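Local structure of TcpB (Brucella melitensis, 4LQC) at residues B[81-85]-B[111-117]; B[6-12]-B[60-66]. The protein belongs to the TIR domain family, whose members often act as protein-interaction modules, many in innate immune signalling, built on a parallel beta sheet flanked by helices. The protein carries 2 engineered substitutions. One frame throughout, in Å; residues are numbered along the deposited sequence.

Following the chain from its N terminus, strand 7-14 leads off through a helix, an edge strand and a second helix before strand 60-68 returns beside it; interaction 2 (6-12 with 60-66) closes this long excursion in the middle of the parallel sheet. Interaction 1 (81-85 with 111-117) opens only afterwards, so the two loops follow in series, neither nested nor crossed. It spans strand 95-100 and helix 104-108, joining the end of helix 78-83 to helix 112-116 at the periphery. The centres of interactions 1 and 2 lie about 18 Å apart. Interaction 2 thus ties core strands together, whereas interaction 1 ties two short helices on the flank.

Interaction 1: B[81-85]-B[111-117]; sequences LDGLT and SPSLADK
Asp82 and Ser111 form the polar link at one end of the contact between the end of helix 78-83 and the start of helix 112-116. The hydroxyl of Ser111 donates to Asp82 OD1, with OG 2.8 Å from OD1 and nearly on the line of its C-O bond. Ser111 is also the N-cap residue of helix 112-116, its OG accepting from Leu114 N over 3.0 Å at 161°; the anti placement of OG relative to the Ser111 backbone N (chi1 162°) lets it serve both partners. A water donates to Asp82 OD1 from 2.6 Å.

A second polar link lies at the other end of the segments. Lys117 stretches out fully, and its NZ makes a weak bond of 3.1 Å to Leu84 O; the ammonium also bonds Ile95 O, at the start of a core strand.

Apolar contacts fill the middle. Thr85 CG2 meets Leu114 CD1 at 3.6 Å and Lys117 CD at 3.7 Å, the threonine and lysine side chains running past one another in opposite senses. Leu114 spreads its other methyl, CD2, toward Leu81 O, 4.0 Å away, while Leu81 CB rests against Ser111 CB. Beyond the contact, Leu81 packs on Phe71 and Phe72 of helix 69-72, and Leu84 on Ile53 of helix 49-57.

The cap is therefore a second-shell arrangement: Asp82 accepts from, and so helps orient, the hydroxyl that caps the N terminus of helix 112-116, and its negative charge beside that N terminus is probably stabilised by the helix dipole.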
loop_
_atom_site.group_PDB
_atom_site.type_symbol
_atom_site.label_atom_id
_atom_site.label_comp_id
_atom_site.label_asym_id
_atom_site.label_seq_id
_atom_site.Cartn_x
_atom_site.Cartn_y
_atom_site.Cartn_z
ATOM N N LEU B 81 -7.964 0.908 -18.070
ATOM C CA LEU B 81 -7.650 0.335 -16.747
ATOM C C LEU B 81 -8.376 -0.994 -16.579
ATOM O O LEU B 81 -7.781 -2.015 -16.219
ATOM C CB LEU B 81 -8.067 1.271 -15.609
ATOM C CG LEU B 81 -7.248 2.540 -15.381
ATOM C CD1 LEU B 81 -7.760 3.241 -14.139
ATOM C CD2 LEU B 81 -5.754 2.219 -15.235
ATOM N N ASP B 82 -9.678 -0.963 -16.849
ATOM C CA ASP B 82 -10.493 -2.162 -16.819
ATOM C C ASP B 82 -9.950 -3.214 -17.776
ATOM O O ASP B 82 -10.098 -4.412 -17.517
ATOM C CB ASP B 82 -11.939 -1.833 -17.180
ATOM C CG ASP B 82 -12.590 -0.909 -16.178
ATOM O OD1 ASP B 82 -12.017 -0.710 -15.076
ATOM O OD2 ASP B 82 -13.689 -0.393 -16.481
ATOM N N GLY B 83 -9.329 -2.760 -18.873
ATOM C CA GLY B 83 -8.766 -3.640 -19.888
ATOM C C GLY B 83 -7.568 -4.455 -19.419
ATOM O O GLY B 83 -7.322 -5.557 -19.910
ATOM N N LEU B 84 -6.823 -3.914 -18.461
ATOM C CA LEU B 84 -5.682 -4.608 -17.879
ATOM C C LEU B 84 -6.107 -5.940 -17.257
ATOM O O LEU B 84 -5.284 -6.843 -17.078
ATOM C CB LEU B 84 -5.041 -3.721 -16.803
ATOM C CG LEU B 84 -4.430 -2.412 -17.315
ATOM C CD1 LEU B 84 -3.741 -1.663 -16.191
ATOM C CD2 LEU B 84 -3.443 -2.675 -18.445
ATOM N N THR B 85 -7.398 -6.059 -16.941
ATOM C CA THR B 85 -7.927 -7.255 -16.274
ATOM C C THR B 85 -8.418 -8.323 -17.257
ATOM O O THR B 85 -8.799 -9.419 -16.852
ATOM C CB THR B 85 -9.100 -6.919 -15.310
ATOM O OG1 THR B 85 -10.206 -6.398 -16.060
ATOM C CG2 THR B 85 -8.682 -5.894 -14.273
ATOM N N SER B 111 -10.694 2.010 -10.780
ATOM C CA SER B 111 -11.219 0.825 -11.457
ATOM C C SER B 111 -11.593 -0.278 -10.488
ATOM O O SER B 111 -10.710 -0.955 -9.959
ATOM C CB SER B 111 -10.202 0.265 -12.446
ATOM O OG SER B 111 -10.537 -1.076 -12.767
ATOM N N PRO B 112 -12.907 -0.465 -10.265
ATOM C CA PRO B 112 -13.432 -1.544 -9.427
ATOM C C PRO B 112 -12.962 -2.923 -9.873
ATOM O O PRO B 112 -12.665 -3.756 -9.020
ATOM C CB PRO B 112 -14.951 -1.389 -9.591
ATOM C CG PRO B 112 -15.134 0.076 -9.730
ATOM C CD PRO B 112 -13.954 0.533 -10.572
ATOM N N SER B 113 -12.888 -3.170 -11.177
ATOM C CA SER B 113 -12.424 -4.472 -11.667
ATOM C C SER B 113 -10.957 -4.735 -11.312
ATOM O O SER B 113 -10.582 -5.845 -10.930
ATOM C CB SER B 113 -12.648 -4.592 -13.170
ATOM O OG SER B 113 -12.384 -3.355 -13.802
ATOM N N LEU B 114 -10.130 -3.705 -11.420
ATOM C CA LEU B 114 -8.734 -3.815 -11.023
ATOM C C LEU B 114 -8.614 -4.019 -9.503
ATOM O O LEU B 114 -7.725 -4.724 -9.029
ATOM C CB LEU B 114 -8.007 -2.546 -11.444
ATOM C CG LEU B 114 -6.535 -2.620 -11.804
ATOM C CD1 LEU B 114 -6.229 -3.860 -12.629
ATOM C CD2 LEU B 114 -6.202 -1.374 -12.587
ATOM N N ALA B 115 -9.520 -3.407 -8.745
ATOM C CA ALA B 115 -9.452 -3.439 -7.284
ATOM C C ALA B 115 -9.838 -4.806 -6.715
ATOM O O ALA B 115 -9.494 -5.149 -5.564
ATOM C CB ALA B 115 -10.332 -2.345 -6.682
ATOM N N ASP B 116 -10.557 -5.581 -7.523
ATOM C CA ASP B 116 -10.995 -6.901 -7.105
ATOM C C ASP B 116 -10.153 -8.009 -7.720
ATOM O O ASP B 116 -10.177 -9.146 -7.242
ATOM C CB ASP B 116 -12.475 -7.097 -7.438
ATOM C CG ASP B 116 -13.369 -6.190 -6.621
ATOM O OD1 ASP B 116 -12.964 -5.839 -5.487
ATOM O OD2 ASP B 116 -14.464 -5.824 -7.108
ATOM N N LYS B 117 -9.409 -7.668 -8.769
ATOM C CA LYS B 117 -8.470 -8.593 -9.382
ATOM C C LYS B 117 -7.265 -8.828 -8.475
ATOM O O LYS B 117 -6.501 -7.907 -8.166
ATOM C CB LYS B 117 -8.010 -8.070 -10.735
ATOM C CG LYS B 117 -7.117 -9.033 -11.492
ATOM C CD LYS B 117 -6.400 -8.327 -12.636
ATOM C CE LYS B 117 -5.377 -9.230 -13.287
ATOM N NZ LYS B 117 -4.834 -8.603 -14.546
HETATM O O HOH W 1 -13.976 -1.521 -13.582
#

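Interaction 2: B[6-12]-B[60-66]. Engineered in segment 6-12: Ala12 (natural residue Ser).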
loop_
_atom_site.group_PDB
_atom_site.type_symbol
_atom_site.label_atom_id
_atom_site.label_comp_id
_atom_site.label_asym_id
_atom_site.label_seq_id
_atom_site.Cartn_x
_atom_site.Cartn_y
_atom_site.Cartn_z
ATOM N N GLU B 6 12.554 -12.972 -27.705
ATOM C CA GLU B 6 11.396 -12.679 -26.851
ATOM C C GLU B 6 11.749 -12.651 -25.373
ATOM O O GLU B 6 12.268 -13.626 -24.830
ATOM C CB GLU B 6 10.259 -13.693 -27.044
ATOM C CG GLU B 6 9.041 -13.387 -26.141
ATOM C CD GLU B 6 8.105 -14.572 -25.914
ATOM O OE1 GLU B 6 8.608 -15.696 -25.694
ATOM O OE2 GLU B 6 6.863 -14.369 -25.938
ATOM N N TYR B 7 11.428 -11.544 -24.713
ATOM C CA TYR B 7 11.727 -11.381 -23.289
ATOM C C TYR B 7 10.702 -12.035 -22.384
ATOM O O TYR B 7 9.639 -12.445 -22.839
ATOM C CB TYR B 7 11.813 -9.898 -22.945
ATOM C CG TYR B 7 13.185 -9.317 -23.162
ATOM C CD1 TYR B 7 14.017 -9.788 -24.179
ATOM C CD2 TYR B 7 13.657 -8.306 -22.347
ATOM C CE1 TYR B 7 15.290 -9.248 -24.374
ATOM C CE2 TYR B 7 14.920 -7.768 -22.531
ATOM C CZ TYR B 7 15.732 -8.240 -23.538
ATOM O OH TYR B 7 16.982 -7.689 -23.691
ATOM N N ASP B 8 11.026 -12.115 -21.095
ATOM C CA ASP B 8 10.105 -12.636 -20.091
ATOM C C ASP B 8 9.099 -11.578 -19.616
ATOM O O ASP B 8 7.909 -11.860 -19.510
ATOM C CB ASP B 8 10.873 -13.214 -18.901
ATOM C CG ASP B 8 11.963 -14.187 -19.327
ATOM O OD1 ASP B 8 11.615 -15.239 -19.900
ATOM O OD2 ASP B 8 13.162 -13.907 -19.083
ATOM N N PHE B 9 9.569 -10.365 -19.337
ATOM C CA PHE B 9 8.685 -9.314 -18.821
ATOM C C PHE B 9 8.986 -7.958 -19.436
ATOM O O PHE B 9 10.137 -7.669 -19.776
ATOM C CB PHE B 9 8.871 -9.157 -17.320
ATOM C CG PHE B 9 8.577 -10.387 -16.542
ATOM C CD1 PHE B 9 7.265 -10.756 -16.282
ATOM C CD2 PHE B 9 9.607 -11.170 -16.043
ATOM C CE1 PHE B 9 6.979 -11.896 -15.557
ATOM C CE2 PHE B 9 9.333 -12.312 -15.307
ATOM C CZ PHE B 9 8.014 -12.677 -15.065
ATOM N N PHE B 10 7.960 -7.121 -19.575
ATOM C CA PHE B 10 8.190 -5.679 -19.640
ATOM C C PHE B 10 7.535 -5.130 -18.391
ATOM O O PHE B 10 6.597 -5.746 -17.864
ATOM C CB PHE B 10 7.636 -5.032 -20.915
ATOM C CG PHE B 10 6.124 -5.053 -21.024
ATOM C CD1 PHE B 10 5.366 -3.934 -20.671
ATOM C CD2 PHE B 10 5.464 -6.180 -21.494
ATOM C CE1 PHE B 10 3.992 -3.947 -20.780
ATOM C CE2 PHE B 10 4.084 -6.198 -21.606
ATOM C CZ PHE B 10 3.346 -5.083 -21.240
ATOM N N ILE B 11 8.036 -4.003 -17.891
ATOM C CA ILE B 11 7.446 -3.397 -16.699
ATOM C C ILE B 11 7.030 -1.944 -16.911
ATOM O O ILE B 11 7.868 -1.037 -16.973
ATOM C CB ILE B 11 8.334 -3.572 -15.449
ATOM C CG1 ILE B 11 7.701 -2.885 -14.253
ATOM C CG2 ILE B 11 9.717 -3.036 -15.697
ATOM C CD1 ILE B 11 8.183 -3.432 -12.919
ATOM N N ALA B 12 5.716 -1.760 -17.059
ATOM C CA ALA B 12 5.103 -0.454 -17.235
ATOM C C ALA B 12 4.946 0.233 -15.885
ATOM O O ALA B 12 4.472 -0.367 -14.929
ATOM C CB ALA B 12 3.739 -0.602 -17.912
ATOM N N SER B 60 7.213 -9.582 -25.254
ATOM C CA SER B 60 7.462 -10.240 -23.974
ATOM C C SER B 60 6.396 -11.277 -23.637
ATOM O O SER B 60 5.268 -11.196 -24.129
ATOM C CB SER B 60 7.540 -9.208 -22.842
ATOM O OG SER B 60 8.325 -8.079 -23.210
ATOM N N LYS B 61 6.745 -12.251 -22.793
ATOM C CA LYS B 61 5.762 -13.240 -22.357
ATOM C C LYS B 61 4.725 -12.574 -21.469
ATOM O O LYS B 61 3.526 -12.758 -21.672
ATOM C CB LYS B 61 6.408 -14.426 -21.618
ATOM C CG LYS B 61 7.254 -15.340 -22.505
ATOM C CD LYS B 61 7.775 -16.555 -21.732
ATOM C CE LYS B 61 9.260 -16.818 -21.996
ATOM N NZ LYS B 61 9.600 -16.905 -23.457
ATOM N N PHE B 62 5.188 -11.780 -20.506
ATOM C CA PHE B 62 4.298 -11.177 -19.520
ATOM C C PHE B 62 4.438 -9.666 -19.370
ATOM O O PHE B 62 5.460 -9.090 -19.701
ATOM C CB PHE B 62 4.494 -11.849 -18.164
ATOM C CG PHE B 62 3.960 -13.247 -18.111
ATOM C CD1 PHE B 62 2.601 -13.473 -17.952
ATOM C CD2 PHE B 62 4.810 -14.334 -18.237
ATOM C CE1 PHE B 62 2.107 -14.764 -17.898
ATOM C CE2 PHE B 62 4.324 -15.623 -18.194
ATOM C CZ PHE B 62 2.977 -15.842 -18.020
ATOM N N GLY B 63 3.383 -9.034 -18.868
ATOM C CA GLY B 63 3.402 -7.617 -18.578
ATOM C C GLY B 63 3.206 -7.347 -17.094
ATOM O O GLY B 63 2.274 -7.859 -16.458
ATOM N N ILE B 64 4.116 -6.557 -16.536
ATOM C CA ILE B 64 3.996 -6.084 -15.171
ATOM C C ILE B 64 3.565 -4.629 -15.229
ATOM O O ILE B 64 4.136 -3.826 -15.967
ATOM C CB ILE B 64 5.339 -6.175 -14.416
ATOM C CG1 ILE B 64 5.859 -7.619 -14.402
ATOM C CG2 ILE B 64 5.183 -5.685 -12.990
ATOM C CD1 ILE B 64 7.246 -7.756 -13.792
ATOM N N VAL B 65 2.541 -4.293 -14.470
ATOM C CA VAL B 65 2.118 -2.909 -14.348
ATOM C C VAL B 65 2.194 -2.536 -12.873
ATOM O O VAL B 65 1.513 -3.128 -12.030
ATOM C CB VAL B 65 0.683 -2.728 -14.815
ATOM C CG1 VAL B 65 0.357 -1.255 -14.909
ATOM C CG2 VAL B 65 0.472 -3.404 -16.157
ATOM N N VAL B 66 3.041 -1.567 -12.562
ATOM C CA VAL B 66 3.185 -1.095 -11.202
ATOM C C VAL B 66 2.054 -0.128 -10.859
ATOM O O VAL B 66 2.099 1.049 -11.228
ATOM C CB VAL B 66 4.540 -0.411 -11.038
ATOM C CG1 VAL B 66 4.790 -0.046 -9.573
ATOM C CG2 VAL B 66 5.614 -1.332 -11.548
#
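Phe10 lays one face of its ring over the backbone of Gly63, a CH-pi contact with Gly63 CA 3.9 Å from the ring centroid and 29° off its normal. A chi1 of 67° holds the ring over its own backbone and turns it toward Gly63; Ser60 lies at the ring's edge. Beyond the pair, Tyr41 meets the Phe10 ring with the planes inclined.

Phe9 points to the opposite face of the sheet, where its side chain crosses that of Phe62 obliquely. Its CD1 is 3.5 Å from Phe62 CB and 3.9 Å from Ile64 CD1. Farther along the same face, Ile11 CD1 touches both Ile64 CG2 and Val66 CG2, 3.6 Å from the latter; helix 18-31 packs over Ile11 and Ile64.

At the solvent-facing end, Glu6 and Lys61 cross nearly at right angles. Lys61 NZ reaches Glu6 OE1 at 2.7 Å from above the carboxylate plane, in a salt bridge. Asp8 runs alongside the lysine, but its OD2 is bonded to Lys35 N.

Strands 7-14 and 60-68 are adjacent parallel strands inside the TIR-domain sheet, joined by backbone bonds such as Ile64 N to Phe10 O at 2.9 Å and 171°, and Ala12 N to Ile64 O at 2.8 Å. Ala12 is an engineered residue, serine in nature.

Main-chain polarity is thus paired inside an apolar core, while the Glu6-Lys61 salt bridge lies at its margin and buried Asp8 is met by Lys35 N.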